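Local coordinates for 6-phospho-beta-d glycosidase (PDB 5FOO), which probably hydrolyses the beta-glycosidic bond of 6-phospho-beta-glucosides, as a glycoside hydrolase of family 1 that binds the probe 6-phosphocyclophellitol in its pocket, at residues A[12-17]-A[71-76]; A[56-61]-A[96-101]; A[61-66]-A[107-112]; A[102-107]-A[154-159]. The protein carries 1 engineered substitution. All coordinates share one frame; numbering follows the deposited sequence.

Interaction 1: residues A[12-17]-A[71-76]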
# COMPACT_ATOMS: atom_id res chain seq x y z
N GLY A 12 4.54 8.33 8.90
CA GLY A 12 3.33 7.82 8.34
C GLY A 12 3.41 7.81 6.86
O GLY A 12 4.39 8.27 6.28
N ALA A 13 2.39 7.19 6.29
CA ALA A 13 2.24 6.89 4.92
C ALA A 13 0.97 7.56 4.31
O ALA A 13 -0.10 7.63 4.94
CB ALA A 13 2.14 5.40 4.78
N THR A 14 1.14 7.96 3.04
CA THR A 14 0.13 8.50 2.14
C THR A 14 0.52 8.06 0.71
O THR A 14 1.42 7.21 0.54
CB THR A 14 -0.03 10.02 2.34
OG1 THR A 14 -1.16 10.49 1.64
CG2 THR A 14 1.21 10.83 1.90
N SER A 15 -0.18 8.59 -0.29
CA SER A 15 0.13 8.38 -1.67
C SER A 15 -0.09 9.68 -2.45
O SER A 15 -0.78 10.59 -1.97
CB SER A 15 -0.75 7.26 -2.22
OG SER A 15 -2.08 7.68 -2.33
N GLY A 16 0.52 9.81 -3.61
CA GLY A 16 0.33 11.00 -4.48
C GLY A 16 -1.18 11.26 -4.77
O GLY A 16 -1.68 12.39 -4.60
N PRO A 17 -1.90 10.22 -5.21
CA PRO A 17 -3.30 10.43 -5.56
C PRO A 17 -4.20 10.84 -4.38
O PRO A 17 -5.14 11.61 -4.57
CB PRO A 17 -3.72 9.07 -6.14
CG PRO A 17 -2.46 8.44 -6.60
CD PRO A 17 -1.43 8.89 -5.59
N ASN A 71 10.50 10.83 11.70
CA ASN A 71 11.83 10.79 11.02
C ASN A 71 11.84 10.24 9.60
O ASN A 71 12.91 10.19 8.95
CB ASN A 71 12.81 10.01 11.89
CG ASN A 71 12.42 8.56 12.02
OD1 ASN A 71 11.81 7.97 11.10
ND2 ASN A 71 12.84 7.94 13.12
N SER A 72 10.66 9.89 9.08
CA SER A 72 10.49 9.28 7.80
C SER A 72 9.05 9.58 7.29
O SER A 72 8.19 9.94 8.09
CB SER A 72 10.76 7.80 7.90
OG SER A 72 10.03 7.21 8.95
N TYR A 73 8.85 9.55 5.97
CA TYR A 73 7.57 9.88 5.31
C TYR A 73 7.51 9.08 4.02
O TYR A 73 8.39 9.23 3.18
CB TYR A 73 7.50 11.37 4.98
CG TYR A 73 6.26 11.92 4.28
CD1 TYR A 73 5.08 12.19 4.97
CD2 TYR A 73 6.27 12.20 2.91
CE1 TYR A 73 3.96 12.78 4.31
CE2 TYR A 73 5.17 12.75 2.26
CZ TYR A 73 4.00 13.04 2.96
OH TYR A 73 2.92 13.60 2.27
N ARG A 74 6.46 8.25 3.86
CA ARG A 74 6.21 7.52 2.61
C ARG A 74 5.07 8.13 1.83
O ARG A 74 3.97 8.33 2.36
CB ARG A 74 5.95 6.05 2.88
CG ARG A 74 5.96 5.18 1.61
CD ARG A 74 4.58 4.73 1.15
NE ARG A 74 3.91 3.84 2.10
CZ ARG A 74 2.77 3.16 1.82
NH1 ARG A 74 2.16 3.24 0.62
NH2 ARG A 74 2.26 2.34 2.71
N THR A 75 5.37 8.51 0.60
CA THR A 75 4.37 8.85 -0.37
C THR A 75 4.66 8.15 -1.73
O THR A 75 5.48 7.29 -1.82
CB THR A 75 4.23 10.39 -0.51
OG1 THR A 75 2.99 10.73 -1.17
CG2 THR A 75 5.40 11.01 -1.25
N SER A 76 3.93 8.51 -2.77
CA SER A 76 4.16 7.95 -4.06
C SER A 76 4.34 9.04 -5.07
O SER A 76 3.86 10.16 -4.90
CB SER A 76 3.04 6.98 -4.46
OG SER A 76 1.84 7.66 -4.82
O HOH W 1 5.62 11.00 8.16
O HOH W 2 2.08 5.14 -1.50

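Interaction 2: residues A[56-61]-A[96-101]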
# COMPACT_ATOMS: atom_id res chain seq x y z
N HIS A 56 0.31 22.05 -2.94
CA HIS A 56 0.67 23.33 -2.39
C HIS A 56 1.32 23.22 -1.02
O HIS A 56 2.26 23.95 -0.75
CB HIS A 56 -0.56 24.22 -2.33
CG HIS A 56 -1.16 24.53 -3.67
ND1 HIS A 56 -2.39 24.06 -4.06
CD2 HIS A 56 -0.73 25.33 -4.67
CE1 HIS A 56 -2.68 24.53 -5.27
NE2 HIS A 56 -1.68 25.30 -5.66
N GLN A 57 0.88 22.31 -0.18
CA GLN A 57 1.28 22.31 1.23
C GLN A 57 2.33 21.29 1.68
O GLN A 57 2.57 21.16 2.86
CB GLN A 57 0.01 22.09 2.08
CG GLN A 57 -0.98 23.25 1.95
CD GLN A 57 -2.00 23.24 3.09
OE1 GLN A 57 -1.63 23.23 4.26
NE2 GLN A 57 -3.28 23.18 2.76
N ILE A 58 2.96 20.57 0.77
CA ILE A 58 3.94 19.58 1.16
C ILE A 58 5.03 20.15 2.06
O ILE A 58 5.38 19.52 3.10
CB ILE A 58 4.49 18.76 -0.06
CG1 ILE A 58 5.26 17.53 0.44
CG2 ILE A 58 5.34 19.63 -0.95
CD1 ILE A 58 4.46 16.56 1.25
N GLU A 59 5.55 21.32 1.74
CA GLU A 59 6.65 21.89 2.56
C GLU A 59 6.16 22.18 3.97
O GLU A 59 6.76 21.71 4.93
CB GLU A 59 7.17 23.24 2.02
CG GLU A 59 8.04 23.16 0.80
CD GLU A 59 7.25 23.13 -0.49
OE1 GLU A 59 5.97 23.07 -0.48
OE2 GLU A 59 7.96 23.14 -1.53
N SER A 60 5.04 22.90 4.09
CA SER A 60 4.51 23.20 5.45
C SER A 60 4.06 21.94 6.19
O SER A 60 4.30 21.82 7.40
CB SER A 60 3.39 24.23 5.43
OG SER A 60 2.36 23.76 4.61
N ASP A 61 3.49 20.96 5.47
CA ASP A 61 3.16 19.63 6.05
C ASP A 61 4.40 18.93 6.63
O ASP A 61 4.38 18.39 7.77
CB ASP A 61 2.57 18.69 4.98
CG ASP A 61 1.08 18.98 4.63
OD1 ASP A 61 0.48 19.93 5.23
OD2 ASP A 61 0.51 18.24 3.76
N LEU A 96 8.43 17.14 -12.43
CA LEU A 96 9.79 16.99 -11.96
C LEU A 96 10.07 18.02 -10.86
O LEU A 96 10.52 17.64 -9.78
CB LEU A 96 10.78 17.17 -13.13
CG LEU A 96 12.27 17.11 -12.84
CD1 LEU A 96 12.53 15.72 -12.25
CD2 LEU A 96 13.15 17.52 -14.08
N ALA A 97 9.81 19.31 -11.13
CA ALA A 97 9.95 20.38 -10.11
C ALA A 97 9.11 20.05 -8.88
O ALA A 97 9.57 20.29 -7.79
CB ALA A 97 9.54 21.75 -10.66
N TYR A 98 7.90 19.44 -9.06
CA TYR A 98 7.06 19.07 -7.90
C TYR A 98 7.71 17.98 -7.01
O TYR A 98 7.80 18.15 -5.80
CB TYR A 98 5.59 18.67 -8.25
CG TYR A 98 4.86 18.28 -7.00
CD1 TYR A 98 4.52 19.23 -6.04
CD2 TYR A 98 4.60 16.95 -6.70
CE1 TYR A 98 3.91 18.87 -4.85
CE2 TYR A 98 3.99 16.58 -5.52
CZ TYR A 98 3.64 17.54 -4.60
OH TYR A 98 3.06 17.18 -3.40
N TYR A 99 8.21 16.90 -7.59
CA TYR A 99 8.79 15.81 -6.79
C TYR A 99 10.17 16.24 -6.20
O TYR A 99 10.55 15.86 -5.07
CB TYR A 99 8.77 14.46 -7.56
CG TYR A 99 7.34 13.96 -7.68
CD1 TYR A 99 6.63 13.60 -6.54
CD2 TYR A 99 6.67 13.90 -8.94
CE1 TYR A 99 5.32 13.20 -6.62
CE2 TYR A 99 5.35 13.50 -9.03
CZ TYR A 99 4.68 13.17 -7.87
OH TYR A 99 3.35 12.81 -7.91
N ASN A 100 10.84 17.15 -6.90
CA ASN A 100 12.05 17.75 -6.31
C ASN A 100 11.70 18.58 -5.05
O ASN A 100 12.42 18.47 -4.07
CB ASN A 100 12.88 18.50 -7.34
CG ASN A 100 13.79 17.57 -8.14
OD1 ASN A 100 14.32 16.59 -7.59
ND2 ASN A 100 13.94 17.84 -9.46
N ARG A 101 10.57 19.30 -5.07
CA ARG A 101 10.09 20.04 -3.87
C ARG A 101 9.81 19.06 -2.73
O ARG A 101 10.32 19.24 -1.64
CB ARG A 101 8.81 20.88 -4.15
CG ARG A 101 8.97 22.23 -4.82
CD ARG A 101 7.63 22.90 -5.20
NE ARG A 101 6.67 22.93 -4.08
CZ ARG A 101 5.33 22.77 -4.18
NH1 ARG A 101 4.74 22.60 -5.35
NH2 ARG A 101 4.59 22.80 -3.10
O HOH W 3 10.77 21.85 -1.22

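Interaction 3: residues A[61-66]-A[107-112]. With EDO (1,2-ethanediol), chain I.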
# COMPACT_ATOMS: atom_id res chain seq x y z
N ASP A 61 3.49 20.96 5.47
CA ASP A 61 3.16 19.63 6.05
C ASP A 61 4.40 18.93 6.63
O ASP A 61 4.38 18.39 7.77
CB ASP A 61 2.57 18.69 4.98
CG ASP A 61 1.08 18.98 4.63
OD1 ASP A 61 0.48 19.93 5.23
OD2 ASP A 61 0.51 18.24 3.76
N LEU A 62 5.49 18.90 5.86
CA LEU A 62 6.69 18.17 6.38
C LEU A 62 7.32 18.90 7.59
O LEU A 62 7.74 18.29 8.54
CB LEU A 62 7.72 17.93 5.28
CG LEU A 62 7.19 16.93 4.23
CD1 LEU A 62 8.04 17.07 3.01
CD2 LEU A 62 7.23 15.49 4.75
N THR A 63 7.27 20.22 7.56
CA THR A 63 7.66 21.00 8.70
C THR A 63 6.81 20.60 9.93
O THR A 63 7.37 20.31 11.00
CB THR A 63 7.62 22.52 8.38
OG1 THR A 63 8.57 22.78 7.36
CG2 THR A 63 7.97 23.37 9.58
N LEU A 64 5.50 20.51 9.77
CA LEU A 64 4.65 20.05 10.87
C LEU A 64 4.94 18.66 11.33
O LEU A 64 5.01 18.40 12.53
CB LEU A 64 3.19 20.13 10.47
CG LEU A 64 2.16 19.76 11.57
CD1 LEU A 64 2.07 20.79 12.72
CD2 LEU A 64 0.83 19.62 10.86
N LEU A 65 5.08 17.73 10.38
CA LEU A 65 5.38 16.34 10.74
C LEU A 65 6.76 16.22 11.45
O LEU A 65 6.91 15.44 12.39
CB LEU A 65 5.34 15.45 9.48
CG LEU A 65 3.93 15.36 8.86
CD1 LEU A 65 3.86 14.34 7.77
CD2 LEU A 65 2.84 15.03 9.89
N ALA A 66 7.75 17.01 11.02
CA ALA A 66 9.02 17.05 11.73
C ALA A 66 8.81 17.52 13.14
O ALA A 66 9.34 16.90 14.04
CB ALA A 66 10.05 17.95 11.07
N LEU A 107 14.32 16.18 3.18
CA LEU A 107 15.70 16.25 3.70
C LEU A 107 15.91 17.52 4.53
O LEU A 107 16.43 17.40 5.61
CB LEU A 107 16.74 16.13 2.59
CG LEU A 107 16.66 14.87 1.73
CD1 LEU A 107 17.79 14.92 0.71
CD2 LEU A 107 16.76 13.65 2.62
N ALA A 108 15.41 18.68 4.08
CA ALA A 108 15.56 19.91 4.87
C ALA A 108 14.95 19.76 6.25
O ALA A 108 15.42 20.38 7.18
CB ALA A 108 15.00 21.13 4.15
N ASN A 109 13.93 18.91 6.41
CA ASN A 109 13.35 18.67 7.73
C ASN A 109 13.91 17.53 8.49
O ASN A 109 13.38 17.20 9.54
CB ASN A 109 11.82 18.57 7.58
CG ASN A 109 11.19 19.93 7.37
OD1 ASN A 109 11.13 20.76 8.30
ND2 ASN A 109 10.74 20.22 6.12
N GLY A 110 14.98 16.88 8.00
CA GLY A 110 15.52 15.64 8.57
C GLY A 110 14.61 14.39 8.49
O GLY A 110 14.68 13.50 9.32
N ILE A 111 13.75 14.35 7.48
CA ILE A 111 12.82 13.24 7.23
C ILE A 111 13.37 12.40 6.09
O ILE A 111 13.61 12.89 5.01
CB ILE A 111 11.40 13.80 6.96
CG1 ILE A 111 10.84 14.42 8.25
CG2 ILE A 111 10.40 12.71 6.49
CD1 ILE A 111 9.54 15.16 8.05
N ARG A 112 13.60 11.14 6.36
CA ARG A 112 13.92 10.19 5.32
C ARG A 112 12.73 10.03 4.30
O ARG A 112 11.65 9.62 4.69
CB ARG A 112 14.19 8.84 5.95
CG ARG A 112 14.57 7.73 4.94
CD ARG A 112 14.73 6.40 5.65
NE ARG A 112 15.94 6.37 6.44
CZ ARG A 112 17.19 6.27 5.94
NH1 ARG A 112 17.43 6.12 4.65
NH2 ARG A 112 18.22 6.30 6.78
C1 EDO I . 14.87 7.27 9.87
O1 EDO I . 15.87 7.61 8.92
C2 EDO I . 15.52 6.96 11.22
O2 EDO I . 16.54 5.99 10.98
O HOH W 4 9.47 22.16 4.44

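Interaction 4: residues A[102-107]-A[154-159]. With EDO (1,2-ethanediol), chain H.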
# COMPACT_ATOMS: atom_id res chain seq x y z
N VAL A 102 9.08 17.98 -3.00
CA VAL A 102 8.76 16.99 -1.98
C VAL A 102 10.02 16.41 -1.34
O VAL A 102 10.17 16.31 -0.11
CB VAL A 102 7.94 15.78 -2.58
CG1 VAL A 102 7.67 14.78 -1.49
CG2 VAL A 102 6.63 16.21 -3.21
N ILE A 103 10.90 15.91 -2.17
CA ILE A 103 12.11 15.27 -1.65
C ILE A 103 13.04 16.27 -0.90
O ILE A 103 13.57 15.97 0.21
CB ILE A 103 12.87 14.58 -2.81
CG1 ILE A 103 12.01 13.37 -3.34
CG2 ILE A 103 14.31 14.19 -2.40
CD1 ILE A 103 12.22 13.07 -4.78
N ASP A 104 13.26 17.45 -1.49
CA ASP A 104 14.14 18.44 -0.83
C ASP A 104 13.56 18.90 0.51
O ASP A 104 14.30 19.07 1.46
CB ASP A 104 14.41 19.65 -1.71
CG ASP A 104 15.28 19.32 -2.93
OD1 ASP A 104 16.02 18.32 -2.95
OD2 ASP A 104 15.16 20.07 -3.92
N ALA A 105 12.22 19.05 0.59
CA ALA A 105 11.58 19.44 1.85
C ALA A 105 11.71 18.32 2.88
O ALA A 105 11.96 18.55 4.05
CB ALA A 105 10.12 19.79 1.60
N CYS A 106 11.67 17.07 2.43
CA CYS A 106 11.91 15.98 3.34
C CYS A 106 13.28 16.12 4.00
O CYS A 106 13.39 16.13 5.25
CB CYS A 106 11.79 14.61 2.65
SG CYS A 106 10.11 13.93 2.44
N LEU A 107 14.32 16.18 3.18
CA LEU A 107 15.70 16.25 3.70
C LEU A 107 15.91 17.52 4.53
O LEU A 107 16.43 17.40 5.61
CB LEU A 107 16.74 16.13 2.59
CG LEU A 107 16.66 14.87 1.73
CD1 LEU A 107 17.79 14.92 0.71
CD2 LEU A 107 16.76 13.65 2.62
N GLY A 154 17.31 9.70 -7.43
CA GLY A 154 18.08 8.68 -6.68
C GLY A 154 19.35 9.09 -5.95
O GLY A 154 19.93 8.31 -5.12
N ASP A 155 19.75 10.32 -6.20
CA ASP A 155 20.88 10.96 -5.51
C ASP A 155 20.43 11.27 -4.14
O ASP A 155 21.25 11.23 -3.22
CB ASP A 155 21.32 12.27 -6.22
CG ASP A 155 20.19 13.30 -6.32
OD1 ASP A 155 19.02 12.97 -6.70
OD2 ASP A 155 20.42 14.43 -5.96
N ARG A 156 19.12 11.54 -3.97
CA ARG A 156 18.57 11.91 -2.64
C ARG A 156 17.64 10.91 -1.99
O ARG A 156 17.60 10.78 -0.76
CB ARG A 156 17.89 13.26 -2.74
CG ARG A 156 18.87 14.47 -2.82
CD ARG A 156 18.16 15.69 -3.43
NE ARG A 156 17.82 15.30 -4.81
CZ ARG A 156 16.81 15.75 -5.57
NH1 ARG A 156 15.89 16.62 -5.12
NH2 ARG A 156 16.68 15.24 -6.81
N VAL A 157 16.84 10.22 -2.80
CA VAL A 157 16.03 9.10 -2.30
C VAL A 157 16.82 7.78 -2.38
O VAL A 157 17.27 7.37 -3.48
CB VAL A 157 14.75 8.92 -3.15
CG1 VAL A 157 13.94 7.72 -2.67
CG2 VAL A 157 13.94 10.21 -3.16
N LYS A 158 16.95 7.14 -1.24
CA LYS A 158 17.61 5.86 -1.10
C LYS A 158 16.70 4.70 -0.74
O LYS A 158 17.17 3.59 -0.49
CB LYS A 158 18.67 5.99 0.02
CG LYS A 158 19.77 7.03 -0.24
CD LYS A 158 20.25 7.13 -1.68
CE LYS A 158 21.59 7.87 -1.81
NZ LYS A 158 22.06 8.04 -3.20
N ASP A 159 15.39 4.96 -0.71
CA ASP A 159 14.42 4.00 -0.21
C ASP A 159 13.23 3.98 -1.13
O ASP A 159 12.42 4.91 -1.13
CB ASP A 159 13.97 4.38 1.19
CG ASP A 159 15.07 4.19 2.22
OD1 ASP A 159 15.35 3.05 2.67
OD2 ASP A 159 15.62 5.25 2.60
C1 EDO H . 18.50 3.46 3.37
O1 EDO H . 17.57 2.46 3.77
C2 EDO H . 19.60 2.89 2.54
O2 EDO H . 19.14 1.63 2.14

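Interaction 1: residues A[12-17]-A[71-76]
R74 bends over to the neighbouring strand and lays its guanidinium over A13, and its chain is worth following outward. CB leaves the sheet on the face that also carries A13 CB. CG sits anti to the backbone N (chi1 -169°), after which the bends at chi2 and chi3 place CD and NE on the side of 12-17. CD passes 4.1 Å from T14 O. One face of the guanidinium then rests on the methyl of A13, with R74 NE 3.6 Å from A13 CB. At the tip, R74 NH1 hydrogen-bonds to a water that donates to T14 O, while NH2 is bonded to S365 O; NH1 also has a weak bond to N164 OD1, in the ligand pocket.

Beneath this the strands run parallel: R74 N donates to G12 O at 3.2 Å, and T14 N to R74 O at 2.9 Å. T14 turns to the other side, where its CG2 lies 3.3 Å from Y73 OH and beside T75 OG1. Beyond T14, segment 12-17 enters helix 16-19, and S76 OG accepts from G16 N at 2.8 Å. S15, at the N-cap position, bonds through OG to Q18, a residue of the ligand pocket.

This is the pairing of the first two strands of the (beta/alpha)8 TIM barrel of family 1 glycosidases, their C-terminal ends leading to the 6-phosphocyclophellitol site.

Interaction 2: residues A[56-61]-A[96-101]
E59 and R101 meet with their side chains crossing at about a right angle, yet their flat ends are almost coplanar, the carboxylate and guanidinium planes only 6° apart. The grip is side-on: R101 NE donates to E59 OE2 at 2.9 Å and R101 NH2 to E59 OE1 at 3.0 Å. Both oxygens use their syn lone pairs, and both bonds are nearly straight. A bend at chi2 (86°) swings CD of E59 across the gap. A water donates both to E59 OE2 and to the backbone oxygen of R101.

The two segments belong to helices 54-67 and 93-108, neighbouring outer helices of the TIM barrel, and here they run nearly parallel, 13° apart, the axes of the two segments approaching to 10.3 Å. On the buried side of the salt bridge I58 crosses Y98 obliquely, its CG2 4.2 Å from Y98 CE1 and its CB 4.0 Å from Y98 OH. The same I58 CG2 comes within 3.9 Å of R101 NH2. That nitrogen has a further acceptor in Y55 O, and the guanidinium makes a cation-pi contact with Y55.

Interaction 3: residues A[61-66]-A[107-112]
I111 and L62 supply the apolar half of this contact. The end of I111 does the work: its CD1 lies 4.0 Å from L62 CD2 and 4.1 Å from A66 CB, with L65 CB a little farther off. CG1 is anti to the carbonyl carbon (chi1 -68°), and an extended chi2 of 172° carries CD1 out to the turn of helix formed by L62 and A66. There it also meets backbone, sitting 3.6 Å from L62 O. L62 and I111 cross obliquely, and both also pack on Y73 of strand 72-76, so the cluster continues inward to the barrel wall.

Van der Waals contact also brings N109 up to the helix. Its CB is 4.0 Å from A66 CB, and its amide end lies beside T63, OD1 3.4 Å from T63 OG1, the two side chains at about a right angle.

The polar link runs through solvent. One water accepts from N109 ND2 at 2.9 Å and is hydrogen-bonded to T63 OG1 at 3.1 Å. N109 ND2 is also bonded to A105 O in the last turns of helix 93-108, and T63 OG1 to E59 O in its own helix, which helps fix the two groups that hold the water.

Within 107-112 the helix ends in a Schellman motif: G110 N bonds to L107 O and I111 N to C106 O, with G110 at positive phi. Such a C-cap turns the chain from helix 93-108 into strand 112-116, the helix-to-strand passage of a TIM barrel, here packed against outer helix 54-67.

Interaction 4: residues A[102-107]-A[154-159]
R156 stretches from the loop to D104 on the helix, and NH1 makes the one hydrogen bond between the two segments, to D104 OD1 at 2.8 Å. The acceptor lies near the guanidinium plane, but the donor comes in from above the carboxylate, 40° out of its plane, and the two planes stand 44° apart. The NE/NH2 edge is taken by D155, gripped side-on: NH2 bonds to the syn lone pair of D155 OD1 at 3.3 Å, and NE to D155 OD2 at 3.0 Å. NH2 has another acceptor in N100 OD1, one turn back along helix 93-108. All three nitrogens of R156 therefore have partners.

The aliphatic part of R156 is covered as well. I103 CG2 touches R156 CB at 3.7 Å and lies over one face of the guanidinium, while L107 CD1 meets R156 CG. Deeper in, I103 CG1 packs on V157 CG2 at 3.7 Å, the two side chains crossing at about a right angle. Where the loop ends, D159 OD2 pairs with R112 of strand 112-116.

With two carboxylates about one guanidinium, R156 probably offsets part of the negative charge of D104 and D155, pinning the loop that precedes strand 159-161 to the outer helix.

How the interactions relate
From the N terminus, strand 9-13 waits until strand 72-76 to close interaction 1, a loop that holds all of helix 54-67. That helix pairs forward with helix 93-108 in interactions 2 and 3, so each crosses interaction 1, and they cross one another. Interaction 4 opens after interactions 1 and 2 have closed, but crosses interaction 3, with which it shares L107. Y73 joins the barrel wall to the helical layer, touching I58 of interaction 2, I111 of interaction 3 and C106 of interaction 4. N100 to R156 joins interactions 2 and 4; R112 to D159 joins 3 and 4. Together they tie the first four barrel strands to two outer helices.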